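Local coordinates for protein sgbp-b (Bacteroides uniformis, PDB 7K44) that probably binds xyloglucan at the bacterial cell surface, as a surface glycan-binding protein of a polysaccharide utilization locus, at residues A[128-133]-A[320-325]; A[135-140]-A[329-334]; A[166-171]-A[175-180]; A[234-239]-A[374-379]; A[249-252]-A[257-260]. All coordinates share one frame; numbering follows the deposited sequence. Where two conformers were deposited one is given.

Interactions 1 and 2 join the IPT/TIG domain to the xyloglucan-binding domain: the first at the surface, through a lysine bond, a water and one phenylalanine, the second buried and mainly apolar. They adjoin each other, Asp321 N lying 2.9 Å from Gln333 O. Interaction 3 stays inside the IPT/TIG domain as an edge hairpin held by backbone bonds, and its Met180 meets the turn of interaction 2. Interaction 4 is partly buried and ties a cis-proline loop to strand 371-384 near calcium; Trp331 of interaction 2 donates to its Phe239 O. Interaction 5, about 18 Å from interaction 4 between centres, packs a tryptophan between two sheets of the binding domain.

Interaction 1: residues A[128-133]-A[320-325]; sequences ISKVSS and SDFTGK
Lys130, Ser132 and Phe322 make a small surface contact between two domains, the end of strand 127-131 in the IPT/TIG domain meeting a loop of the xyloglucan-binding domain between strands 313-316 and 331-337. Phe322 contributes the largest share. With CG anti to the backbone N (chi1 -170°), its ring is swung toward the strand end, where Ser132 CA lies over one face, 4.0 Å from the ring centroid in a CH-pi contact. The hydroxyl of Ser132 is engaged elsewhere, with the backbone N of Thr143. Val131 O approaches the ring obliquely, 3.5 Å from Phe322 CD1.

Lys130 CB lies 3.8 Å from Phe322 CE1, and in one of the lysine's two conformers a bend at chi3 (-66°) takes the ammonium on to the phenylalanine's own carbonyl: NZ donates to Phe322 O at 2.7 Å, in the carbonyl plane. A water provides a second polar bridge, donating to Ser132 O and hydrogen-bonded to Ser320 OG. That hydroxyl also accepts from Phe322 N at 2.8 Å, an ST turn that helps shape the loop carrying the ring. The apolar Ser132-ring contact and the water bridge carry the join, and the lysine adds a bond in at least one conformer.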
# COMPACT_ATOMS: atom_id res chain seq x y z
N ILE A 128 4.70 -7.50 6.41
CA ILE A 128 4.21 -6.48 5.48
C ILE A 128 4.91 -6.66 4.15
O ILE A 128 6.14 -6.68 4.09
CB ILE A 128 4.45 -5.07 6.03
CG1 ILE A 128 3.60 -4.84 7.27
CG2 ILE A 128 4.12 -4.04 4.94
CD1 ILE A 128 4.08 -3.69 8.15
N SER A 129 4.13 -6.79 3.08
CA SER A 129 4.71 -6.90 1.75
C SER A 129 4.58 -5.62 0.92
O SER A 129 5.44 -5.37 0.07
CB SER A 129 4.11 -8.07 0.97
OG SER A 129 2.72 -7.92 0.80
N LYS A 130 3.54 -4.82 1.13
CA LYS A 130 3.33 -3.62 0.34
C LYS A 130 2.57 -2.59 1.17
O LYS A 130 1.73 -2.95 1.99
CB LYS A 130 2.54 -3.95 -0.93
CG LYS A 130 3.40 -4.15 -2.17
CD LYS A 130 2.64 -3.76 -3.43
CE LYS A 130 1.48 -4.69 -3.69
NZ LYS A 130 0.99 -4.56 -5.10
N VAL A 131 2.87 -1.31 0.93
CA VAL A 131 2.17 -0.20 1.58
C VAL A 131 1.74 0.78 0.49
O VAL A 131 2.46 0.99 -0.49
CB VAL A 131 3.02 0.51 2.65
CG1 VAL A 131 2.17 1.48 3.45
CG2 VAL A 131 3.67 -0.49 3.57
N SER A 132 0.55 1.36 0.65
CA SER A 132 0.00 2.19 -0.41
C SER A 132 0.84 3.44 -0.65
O SER A 132 0.96 3.89 -1.80
CB SER A 132 -1.47 2.48 -0.11
OG SER A 132 -1.61 3.26 1.05
N SER A 133 1.46 3.99 0.39
CA SER A 133 2.37 5.11 0.18
C SER A 133 3.35 5.14 1.34
O SER A 133 3.00 4.76 2.46
CB SER A 133 1.62 6.43 0.10
OG SER A 133 2.53 7.52 0.04
N SER A 320 -0.44 4.35 -9.48
CA SER A 320 -0.00 4.05 -8.12
C SER A 320 1.08 2.97 -8.11
O SER A 320 0.98 1.95 -8.80
CB SER A 320 -1.21 3.55 -7.31
OG SER A 320 -0.79 2.92 -6.12
N ASP A 321 2.12 3.19 -7.29
CA ASP A 321 3.11 2.14 -7.06
C ASP A 321 2.47 0.90 -6.46
O ASP A 321 2.99 -0.21 -6.62
CB ASP A 321 4.17 2.61 -6.06
CG ASP A 321 5.09 3.66 -6.62
OD1 ASP A 321 5.08 3.91 -7.85
OD2 ASP A 321 5.84 4.25 -5.82
N PHE A 322 1.35 1.08 -5.76
CA PHE A 322 0.69 0.00 -5.02
C PHE A 322 -0.11 -0.89 -5.95
O PHE A 322 0.00 -2.12 -5.89
CB PHE A 322 -0.23 0.65 -3.98
CG PHE A 322 -0.81 -0.31 -2.97
CD1 PHE A 322 -0.01 -0.96 -2.06
CD2 PHE A 322 -2.18 -0.51 -2.92
CE1 PHE A 322 -0.57 -1.82 -1.11
CE2 PHE A 322 -2.75 -1.37 -1.99
CZ PHE A 322 -1.93 -2.03 -1.09
N THR A 323 -0.94 -0.30 -6.81
CA THR A 323 -1.84 -1.05 -7.67
C THR A 323 -1.38 -1.12 -9.12
O THR A 323 -1.91 -1.93 -9.89
CB THR A 323 -3.22 -0.39 -7.69
OG1 THR A 323 -3.12 0.88 -8.34
CG2 THR A 323 -3.76 -0.20 -6.28
N GLY A 324 -0.43 -0.27 -9.53
CA GLY A 324 -0.07 -0.20 -10.93
C GLY A 324 -1.05 0.53 -11.81
O GLY A 324 -0.84 0.60 -13.02
N LYS A 325 -2.11 1.11 -11.24
CA LYS A 325 -3.16 1.77 -12.01
C LYS A 325 -3.46 3.14 -11.42
O LYS A 325 -3.08 3.45 -10.30
CB LYS A 325 -4.44 0.91 -12.08
CG LYS A 325 -4.13 -0.54 -12.41
CD LYS A 325 -5.35 -1.44 -12.34
CE LYS A 325 -5.06 -2.75 -13.09
NZ LYS A 325 -6.12 -3.78 -12.91
O HOH W 1 -0.46 4.61 -3.96

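Interaction 2: residues A[135-140]-A[329-334]; sequences MPITGT and GQWMQC
Ile137 and Thr140 of the IPT/TIG domain meet Trp331 of the xyloglucan-binding domain in a buried contact, which Gln330 and Gln333 border along the chain. Gln330, just ahead of the tryptophan, takes part through water in one of its two conformers, a tentative link: one water donates to Thr140 OG1 and accepts weakly from Gln330 NE2. In that conformer the same amide nitrogen turns back to its neighbour and donates to Trp331 O at 2.9 Å, with the acceptor close to the amide plane.

Trp331 is the centre of the contact. Its CG stands anti to the carbonyl carbon (chi1 -79°), and the indole extends toward the 135-140 loop. Ile137 sets CD1 squarely on one face, 3.5 Å from the centroid of the five-membered ring and 12° off the normal; the closest carbon is Trp331 CE2, at 3.4 Å from Ile137 CD1. Thr140 CG2 comes in obliquely, 3.9 Å from Trp331 CD1. Both residues belong to a type II beta turn from Ile137 to Thr140, with Gly139 at its third position. Ile137 O accepts twice from Thr140, from the backbone N at 3.1 Å and from OG1 at 2.7 Å, so the threonine hydroxyl ties the turn while its methyl faces the indole. The indole N-H is satisfied within its own domain by Phe239 O.

Two residues on, Gln333 starts out toward the loop, and OE1 comes within 4.2 Å of Met135 N. This oxygen accepts from Met134 N and Arg381 NH1, while NE2 donates to Asp321 OD2.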
# COMPACT_ATOMS: atom_id res chain seq x y z
N MET A 135 4.54 7.99 2.24
CA MET A 135 4.33 9.32 2.80
C MET A 135 2.86 9.69 2.73
O MET A 135 2.47 10.68 2.10
CB MET A 135 5.22 10.36 2.11
CG MET A 135 5.34 11.63 2.92
SD MET A 135 6.48 12.83 2.20
CE MET A 135 8.04 12.10 2.64
N PRO A 136 1.99 8.92 3.39
CA PRO A 136 0.56 9.22 3.32
C PRO A 136 0.22 10.56 3.96
O PRO A 136 0.77 10.95 5.00
CB PRO A 136 -0.10 8.06 4.10
CG PRO A 136 0.97 7.03 4.22
CD PRO A 136 2.26 7.76 4.26
N ILE A 137 -0.70 11.25 3.33
CA ILE A 137 -1.18 12.53 3.84
C ILE A 137 -2.15 12.30 4.99
O ILE A 137 -3.01 11.41 4.94
CB ILE A 137 -1.82 13.31 2.68
CG1 ILE A 137 -0.72 13.75 1.71
CG2 ILE A 137 -2.55 14.53 3.19
CD1 ILE A 137 -1.27 14.24 0.42
N THR A 138 -2.00 13.10 6.05
CA THR A 138 -2.83 12.95 7.25
C THR A 138 -4.31 13.04 6.90
O THR A 138 -4.73 13.92 6.15
CB THR A 138 -2.45 14.02 8.28
OG1 THR A 138 -1.12 13.76 8.76
CG2 THR A 138 -3.43 14.04 9.46
N GLY A 139 -5.09 12.09 7.42
CA GLY A 139 -6.50 12.05 7.15
C GLY A 139 -6.91 11.13 6.01
O GLY A 139 -8.09 10.78 5.92
N THR A 140 -5.97 10.71 5.17
CA THR A 140 -6.28 9.82 4.06
C THR A 140 -6.24 8.37 4.54
O THR A 140 -5.78 8.07 5.65
CB THR A 140 -5.33 10.04 2.88
OG1 THR A 140 -4.00 9.63 3.22
CG2 THR A 140 -5.33 11.50 2.45
N GLY A 329 -9.63 9.75 -7.40
CA GLY A 329 -10.24 10.18 -6.16
C GLY A 329 -9.47 9.86 -4.90
O GLY A 329 -10.03 10.00 -3.80
N GLN A 330 -8.21 9.46 -5.00
CA GLN A 330 -7.40 9.11 -3.84
C GLN A 330 -5.96 9.51 -4.11
O GLN A 330 -5.49 9.36 -5.24
CB GLN A 330 -7.47 7.59 -3.61
CG GLN A 330 -6.24 6.93 -2.98
CD GLN A 330 -6.30 6.87 -1.46
OE1 GLN A 330 -7.35 6.57 -0.89
NE2 GLN A 330 -5.19 7.16 -0.81
N TRP A 331 -5.26 9.98 -3.08
CA TRP A 331 -3.84 10.26 -3.24
C TRP A 331 -3.07 8.97 -3.51
O TRP A 331 -3.26 7.97 -2.81
CB TRP A 331 -3.30 10.91 -1.97
CG TRP A 331 -3.61 12.37 -1.85
CD1 TRP A 331 -4.58 12.94 -1.08
CD2 TRP A 331 -2.94 13.45 -2.53
NE1 TRP A 331 -4.55 14.31 -1.24
CE2 TRP A 331 -3.55 14.65 -2.12
CE3 TRP A 331 -1.87 13.51 -3.44
CZ2 TRP A 331 -3.13 15.92 -2.57
CZ3 TRP A 331 -1.46 14.77 -3.90
CH2 TRP A 331 -2.09 15.96 -3.48
N MET A 332 -2.22 8.99 -4.53
CA MET A 332 -1.35 7.88 -4.89
C MET A 332 0.11 8.26 -4.71
O MET A 332 0.49 9.42 -4.90
CB MET A 332 -1.45 7.59 -6.39
CG MET A 332 -2.81 7.38 -6.98
SD MET A 332 -2.57 6.99 -8.72
CE MET A 332 -2.33 8.61 -9.46
N GLN A 333 0.95 7.27 -4.46
CA GLN A 333 2.39 7.43 -4.57
C GLN A 333 2.84 6.98 -5.95
O GLN A 333 2.51 5.88 -6.39
CB GLN A 333 3.11 6.62 -3.50
CG GLN A 333 4.60 6.57 -3.71
CD GLN A 333 5.30 5.80 -2.62
OE1 GLN A 333 5.50 6.31 -1.51
NE2 GLN A 333 5.69 4.57 -2.92
N CYS A 334 3.61 7.83 -6.61
CA CYS A 334 4.10 7.59 -7.96
C CYS A 334 5.62 7.67 -7.93
O CYS A 334 6.17 8.64 -7.42
CB CYS A 334 3.59 8.69 -8.88
SG CYS A 334 1.75 8.76 -9.02
O HOH W 2 -3.26 7.55 1.58

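Interaction 3: residues A[166-171]-A[175-180]; sequences TVTVSE and MLTFTM
Thr166 OG1 takes the N-H of Thr179 at 3.1 Å and a nearly straight 173°, a side-chain bond that carries on the pairing of 166-171 with 175-180 past the last backbone bond. The rotation about CA-CB turns this hydroxyl to the neighbouring strand; the same oxygen is hydrogen-bonded to Asp163 O. The two threonine side chains cross at about a right angle, Thr166 CB lying 3.4 Å from Thr179 OG1.

Further along, Thr168 and Thr177 form a hydrogen-bonded antiparallel pair, Thr177 N donating to Thr168 O at 2.9 Å. Their side chains lie alongside, pointing the same way. Val169 and Leu176, the non-hydrogen-bonded pair, are on the other face. Leu176 and Phe178 both put CG between the backbone N and the carbonyl carbon (chi1 60° and 64°), leaving their CB atoms to touch the valines: Val169 CG2 meets Leu176 CB at 3.8 Å, and Val167 CG2 does likewise to Phe178 CB. Ser170 N closes the far end on Met175 O, while its hydroxyl bonds to Asp174 OD1. Val169, Leu176 and Phe178 pack on strand 152-157 (Ile152, Met157), whereas Thr168 and Thr177 take the opposite face: a two-sided beta hairpin at the edge of one sheet of the immunoglobulin-like IPT/TIG sandwich.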
# COMPACT_ATOMS: atom_id res chain seq x y z
N THR A 166 -10.17 3.37 13.35
CA THR A 166 -10.14 3.56 11.91
C THR A 166 -9.62 2.35 11.15
O THR A 166 -9.60 2.38 9.92
CB THR A 166 -9.29 4.79 11.54
OG1 THR A 166 -7.90 4.44 11.63
CG2 THR A 166 -9.58 5.96 12.47
N VAL A 167 -9.21 1.29 11.84
CA VAL A 167 -8.60 0.13 11.20
C VAL A 167 -9.67 -0.86 10.76
O VAL A 167 -10.59 -1.18 11.52
CB VAL A 167 -7.58 -0.54 12.14
CG1 VAL A 167 -6.95 -1.75 11.46
CG2 VAL A 167 -6.51 0.44 12.56
N THR A 168 -9.52 -1.36 9.54
CA THR A 168 -10.31 -2.46 9.01
C THR A 168 -9.35 -3.53 8.51
O THR A 168 -8.38 -3.21 7.83
CB THR A 168 -11.18 -1.96 7.84
OG1 THR A 168 -11.95 -0.84 8.27
CG2 THR A 168 -12.11 -3.07 7.36
N VAL A 169 -9.60 -4.79 8.87
CA VAL A 169 -8.73 -5.90 8.47
C VAL A 169 -9.55 -6.91 7.68
O VAL A 169 -10.68 -7.24 8.08
CB VAL A 169 -8.06 -6.57 9.69
CG1 VAL A 169 -7.20 -7.75 9.25
CG2 VAL A 169 -7.23 -5.57 10.46
N SER A 170 -9.00 -7.39 6.57
CA SER A 170 -9.69 -8.35 5.73
C SER A 170 -9.88 -9.67 6.48
O SER A 170 -9.20 -9.95 7.47
CB SER A 170 -8.88 -8.65 4.47
OG SER A 170 -7.67 -9.32 4.78
N GLU A 171 -10.80 -10.49 5.98
CA GLU A 171 -11.10 -11.73 6.68
C GLU A 171 -9.91 -12.68 6.67
O GLU A 171 -9.68 -13.43 7.63
CB GLU A 171 -12.36 -12.38 6.12
CG GLU A 171 -13.65 -11.90 6.78
CD GLU A 171 -13.42 -11.35 8.19
OE1 GLU A 171 -13.31 -12.16 9.13
OE2 GLU A 171 -13.35 -10.11 8.35
N MET A 175 -4.70 -8.00 4.60
CA MET A 175 -4.87 -6.64 4.12
C MET A 175 -5.52 -5.83 5.22
O MET A 175 -6.39 -6.32 5.93
CB MET A 175 -5.76 -6.62 2.87
CG MET A 175 -5.68 -5.34 2.07
SD MET A 175 -7.28 -4.64 1.70
CE MET A 175 -7.71 -4.02 3.31
N LEU A 176 -5.08 -4.58 5.37
CA LEU A 176 -5.77 -3.71 6.30
C LEU A 176 -5.75 -2.29 5.76
O LEU A 176 -4.92 -1.94 4.91
CB LEU A 176 -5.23 -3.79 7.74
CG LEU A 176 -3.77 -3.43 8.03
CD1 LEU A 176 -3.57 -1.93 8.06
CD2 LEU A 176 -3.33 -4.04 9.34
N THR A 177 -6.68 -1.49 6.26
CA THR A 177 -6.68 -0.06 6.01
C THR A 177 -6.74 0.68 7.34
O THR A 177 -7.26 0.16 8.33
CB THR A 177 -7.85 0.38 5.12
OG1 THR A 177 -9.08 0.06 5.77
CG2 THR A 177 -7.80 -0.31 3.79
N PHE A 178 -6.21 1.90 7.35
CA PHE A 178 -6.32 2.78 8.51
C PHE A 178 -6.27 4.22 8.03
O PHE A 178 -5.89 4.50 6.89
CB PHE A 178 -5.23 2.50 9.56
CG PHE A 178 -3.82 2.78 9.09
CD1 PHE A 178 -3.25 4.03 9.26
CD2 PHE A 178 -3.04 1.77 8.52
CE1 PHE A 178 -1.95 4.29 8.84
CE2 PHE A 178 -1.73 2.02 8.10
CZ PHE A 178 -1.19 3.29 8.26
N THR A 179 -6.65 5.13 8.91
CA THR A 179 -6.56 6.56 8.63
C THR A 179 -5.20 7.07 9.09
O THR A 179 -4.79 6.82 10.23
CB THR A 179 -7.67 7.32 9.34
OG1 THR A 179 -8.94 6.83 8.88
CG2 THR A 179 -7.55 8.83 9.06
N MET A 180 -4.52 7.76 8.20
CA MET A 180 -3.20 8.27 8.54
C MET A 180 -3.33 9.32 9.63
O MET A 180 -4.09 10.29 9.47
CB MET A 180 -2.57 8.89 7.29
CG MET A 180 -1.23 9.54 7.55
SD MET A 180 0.03 8.30 7.93
CE MET A 180 1.34 9.41 8.42

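Interaction 4: residues A[234-239]-A[374-379]; sequences TAAPFF and EMYFDN. With CA (calcium ion), chain B.
Tyr376, Ala236 and Pro237 make up nearly all of this contact between a loop and strand 371-384. Tyr376 gives the largest surface. Its CG lies anti to the carbonyl carbon (chi1 -53°), and the ring reaches out from the strand to meet the loop with one face. Pro237 lies over that face, its side chain crossing the tyrosine's at about a right angle: CD is 3.9 Å from the ring centroid and 12° off the normal, a CH-pi contact with CB and CG spread above the neighbouring ring carbons. The peptide bond before Pro237 is cis, which probably helps bring Ala236 and the proline together onto the tyrosine.

Ala236 works at the phenol end. Its O is 3.3 Å from Tyr376 OH, obliquely placed to the ring, and its methyl CB stands 3.6 Å from Glu374 OE2. The tyrosine hydroxyl donates to Glu374 OE2 at 2.6 Å, on the anti lone pair of the carboxylate and in the plane of the ring. This short bond, along the same face of the strand, probably fixes the glutamate end and steadies the ring's position.

Two residues beyond the tyrosine, Asp378 binds calcium through both carboxylate oxygens, OD1 and OD2 each at 2.5 Å; the backbone O atoms of Asn213, Asp241 and Lys243, Asp215 OD2 and a water that donates to Asn379 OD1 complete the site. The loop runs from strand 226-230 to strand 243-248, whose Cys244 and Ser246 also touch Tyr376. Phe290 of strand 283-291 packs on Ala236 and Pro237, and Trp331 of strand 331-337 on Pro237 and Tyr376.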
# COMPACT_ATOMS: atom_id res chain seq x y z
N THR A 234 -13.51 20.20 1.86
CA THR A 234 -14.74 20.46 1.13
C THR A 234 -14.65 20.19 -0.37
O THR A 234 -15.69 20.04 -1.01
CB THR A 234 -15.19 21.91 1.34
OG1 THR A 234 -14.22 22.79 0.78
CG2 THR A 234 -15.33 22.20 2.83
N ALA A 235 -13.45 20.13 -0.94
CA ALA A 235 -13.31 19.89 -2.37
C ALA A 235 -12.00 19.15 -2.60
O ALA A 235 -11.11 19.16 -1.75
CB ALA A 235 -13.29 21.20 -3.16
N ALA A 236 -11.89 18.53 -3.77
CA ALA A 236 -10.69 17.77 -4.10
C ALA A 236 -9.47 18.67 -3.96
O ALA A 236 -9.53 19.86 -4.29
CB ALA A 236 -10.77 17.23 -5.52
N PRO A 237 -8.34 18.14 -3.46
CA PRO A 237 -8.11 16.74 -3.13
C PRO A 237 -8.52 16.33 -1.70
O PRO A 237 -8.09 15.27 -1.23
CB PRO A 237 -6.60 16.61 -3.32
CG PRO A 237 -6.09 17.93 -2.85
CD PRO A 237 -7.13 18.96 -3.27
N PHE A 238 -9.34 17.17 -1.05
CA PHE A 238 -9.97 16.91 0.25
C PHE A 238 -9.01 17.01 1.42
O PHE A 238 -9.26 17.73 2.39
CB PHE A 238 -10.78 15.61 0.26
CG PHE A 238 -11.80 15.54 -0.83
CD1 PHE A 238 -12.98 16.27 -0.76
CD2 PHE A 238 -11.57 14.77 -1.96
CE1 PHE A 238 -13.91 16.21 -1.78
CE2 PHE A 238 -12.50 14.71 -2.99
CZ PHE A 238 -13.67 15.44 -2.89
N PHE A 239 -7.89 16.30 1.34
CA PHE A 239 -6.79 16.47 2.28
C PHE A 239 -5.56 16.89 1.49
O PHE A 239 -5.41 16.53 0.32
CB PHE A 239 -6.50 15.17 3.03
CG PHE A 239 -7.70 14.63 3.76
CD1 PHE A 239 -8.02 15.10 5.02
CD2 PHE A 239 -8.50 13.69 3.16
CE1 PHE A 239 -9.13 14.62 5.68
CE2 PHE A 239 -9.61 13.20 3.82
CZ PHE A 239 -9.92 13.67 5.08
N GLU A 374 -8.11 17.26 -14.03
CA GLU A 374 -8.01 17.84 -12.70
C GLU A 374 -7.13 16.93 -11.85
O GLU A 374 -7.55 15.83 -11.48
CB GLU A 374 -9.39 18.02 -12.07
CG GLU A 374 -9.34 18.64 -10.67
CD GLU A 374 -10.68 18.59 -9.95
OE1 GLU A 374 -11.70 18.24 -10.58
OE2 GLU A 374 -10.71 18.90 -8.73
N MET A 375 -5.92 17.39 -11.54
CA MET A 375 -4.92 16.58 -10.86
C MET A 375 -4.11 17.47 -9.93
O MET A 375 -3.97 18.67 -10.18
CB MET A 375 -3.98 15.91 -11.87
CG MET A 375 -4.68 15.14 -12.97
SD MET A 375 -3.54 14.74 -14.30
CE MET A 375 -2.28 13.97 -13.32
N TYR A 376 -3.57 16.86 -8.88
CA TYR A 376 -2.82 17.57 -7.84
C TYR A 376 -1.54 16.81 -7.53
O TYR A 376 -1.51 15.58 -7.55
CB TYR A 376 -3.66 17.70 -6.56
CG TYR A 376 -5.03 18.30 -6.79
CD1 TYR A 376 -6.09 17.53 -7.24
CD2 TYR A 376 -5.23 19.65 -6.61
CE1 TYR A 376 -7.34 18.10 -7.49
CE2 TYR A 376 -6.47 20.23 -6.84
CZ TYR A 376 -7.51 19.44 -7.29
OH TYR A 376 -8.73 20.04 -7.52
N PHE A 377 -0.50 17.57 -7.20
CA PHE A 377 0.85 17.03 -7.01
C PHE A 377 1.47 17.64 -5.76
O PHE A 377 1.31 18.84 -5.49
CB PHE A 377 1.74 17.43 -8.20
CG PHE A 377 1.31 16.86 -9.51
CD1 PHE A 377 0.39 17.52 -10.30
CD2 PHE A 377 1.84 15.65 -9.95
CE1 PHE A 377 0.01 16.98 -11.52
CE2 PHE A 377 1.45 15.11 -11.16
CZ PHE A 377 0.53 15.77 -11.94
N ASP A 378 2.24 16.83 -5.02
CA ASP A 378 2.92 17.32 -3.83
C ASP A 378 4.03 16.35 -3.45
O ASP A 378 4.09 15.21 -3.92
CB ASP A 378 1.93 17.46 -2.66
CG ASP A 378 2.36 18.49 -1.60
OD1 ASP A 378 3.47 19.08 -1.63
OD2 ASP A 378 1.52 18.70 -0.69
N ASN A 379 4.90 16.83 -2.56
CA ASN A 379 5.84 15.98 -1.82
C ASN A 379 6.76 15.17 -2.75
O ASN A 379 6.81 13.94 -2.67
CB ASN A 379 5.12 15.08 -0.82
CG ASN A 379 4.70 15.84 0.42
OD1 ASN A 379 5.26 16.89 0.73
ND2 ASN A 379 3.71 15.30 1.14
CA CA B . 2.78 20.58 0.32
O HOH W 3 4.09 19.09 1.68

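Interaction 5: residues A[249-252]-A[257-260]; sequences GELS and WWGQ
Leu251 and Trp258 are in direct contact, methyl on indole. Leu251 CD1 lies over one face of the ring system, 3.8 Å from the centroid of the five-membered ring and 23° off its normal, in a CH-pi contact; its closest approach is 3.5 Å, to Trp258 CG. The far edge of the indole runs up against the backbone at Gly249, whose C is 3.7 Å from Trp258 CZ2, near the ring plane. With no side chain there, the main chain can come right up to the edge of the tryptophan. Glu250 O sits 3.2 Å from Trp258 NE1, obliquely to the ring, while CB of Glu250 leaves the backbone away from the tryptophan.

In Trp258, CG trans to the backbone N (chi1 -174°) sends the indole across toward 249-252, and a matching chi1 of 176° in Leu251 brings its branch over the ring. Farther out, Ile373 touches both side chains, and Met362 backs Trp258. Pro299 and Asn364 border Leu251.

Backbone bonds hold the two strands in separate sheets: Gly249 and Leu251 pair with Ile373 and Tyr371 of strand 371-384, Gly259 with Met362 of strand 357-364. The chain turns corners at 249 and 257, passing from one sheet to the other, and the buried Trp258 packs between the two antiparallel sheets, as in the core of a beta-sandwich.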
# COMPACT_ATOMS: atom_id res chain seq x y z
N GLY A 249 -8.13 21.86 -16.25
CA GLY A 249 -8.78 22.58 -17.32
C GLY A 249 -9.18 21.64 -18.44
O GLY A 249 -9.15 20.42 -18.29
N GLU A 250 -9.55 22.22 -19.58
CA GLU A 250 -9.96 21.44 -20.74
C GLU A 250 -8.78 21.28 -21.67
O GLU A 250 -8.17 22.27 -22.10
CB GLU A 250 -11.14 22.10 -21.46
CG GLU A 250 -11.74 21.24 -22.56
CD GLU A 250 -12.94 21.89 -23.21
OE1 GLU A 250 -13.92 22.19 -22.49
OE2 GLU A 250 -12.91 22.12 -24.43
N LEU A 251 -8.46 20.03 -21.99
CA LEU A 251 -7.29 19.67 -22.80
C LEU A 251 -7.80 19.16 -24.14
O LEU A 251 -8.39 18.07 -24.21
CB LEU A 251 -6.47 18.60 -22.09
CG LEU A 251 -5.26 18.02 -22.82
CD1 LEU A 251 -4.36 19.11 -23.42
CD2 LEU A 251 -4.46 17.12 -21.87
N SER A 252 -7.58 19.93 -25.19
CA SER A 252 -8.11 19.60 -26.50
C SER A 252 -7.29 18.50 -27.16
O SER A 252 -6.22 18.11 -26.69
CB SER A 252 -8.09 20.84 -27.39
OG SER A 252 -6.75 21.24 -27.62
N TRP A 257 1.25 21.70 -26.28
CA TRP A 257 1.78 22.62 -25.28
C TRP A 257 0.59 23.12 -24.47
O TRP A 257 -0.21 23.91 -24.99
CB TRP A 257 2.52 23.79 -25.92
CG TRP A 257 3.06 24.74 -24.90
CD1 TRP A 257 2.56 25.96 -24.56
CD2 TRP A 257 4.19 24.52 -24.05
NE1 TRP A 257 3.32 26.53 -23.57
CE2 TRP A 257 4.32 25.66 -23.23
CE3 TRP A 257 5.11 23.48 -23.90
CZ2 TRP A 257 5.34 25.79 -22.28
CZ3 TRP A 257 6.11 23.60 -22.95
CH2 TRP A 257 6.22 24.75 -22.15
N TRP A 258 0.48 22.67 -23.22
CA TRP A 258 -0.73 22.92 -22.46
C TRP A 258 -0.45 23.23 -20.99
O TRP A 258 -0.47 24.40 -20.58
CB TRP A 258 -1.74 21.77 -22.62
CG TRP A 258 -3.06 22.05 -21.97
CD1 TRP A 258 -4.00 22.96 -22.38
CD2 TRP A 258 -3.58 21.44 -20.79
NE1 TRP A 258 -5.06 22.96 -21.52
CE2 TRP A 258 -4.85 22.02 -20.54
CE3 TRP A 258 -3.11 20.46 -19.91
CZ2 TRP A 258 -5.64 21.66 -19.46
CZ3 TRP A 258 -3.92 20.09 -18.83
CH2 TRP A 258 -5.16 20.70 -18.62
N GLY A 259 -0.20 22.21 -20.18
CA GLY A 259 -0.03 22.37 -18.74
C GLY A 259 1.41 22.12 -18.33
O GLY A 259 2.06 21.22 -18.87
N GLN A 260 1.90 22.90 -17.37
CA GLN A 260 3.24 22.68 -16.85
C GLN A 260 3.29 23.02 -15.37
O GLN A 260 2.61 23.94 -14.91
CB GLN A 260 4.31 23.54 -17.52
CG GLN A 260 4.38 23.44 -19.04
CD GLN A 260 3.40 24.38 -19.72
OE1 GLN A 260 3.17 25.50 -19.27
NE2 GLN A 260 2.80 23.91 -20.81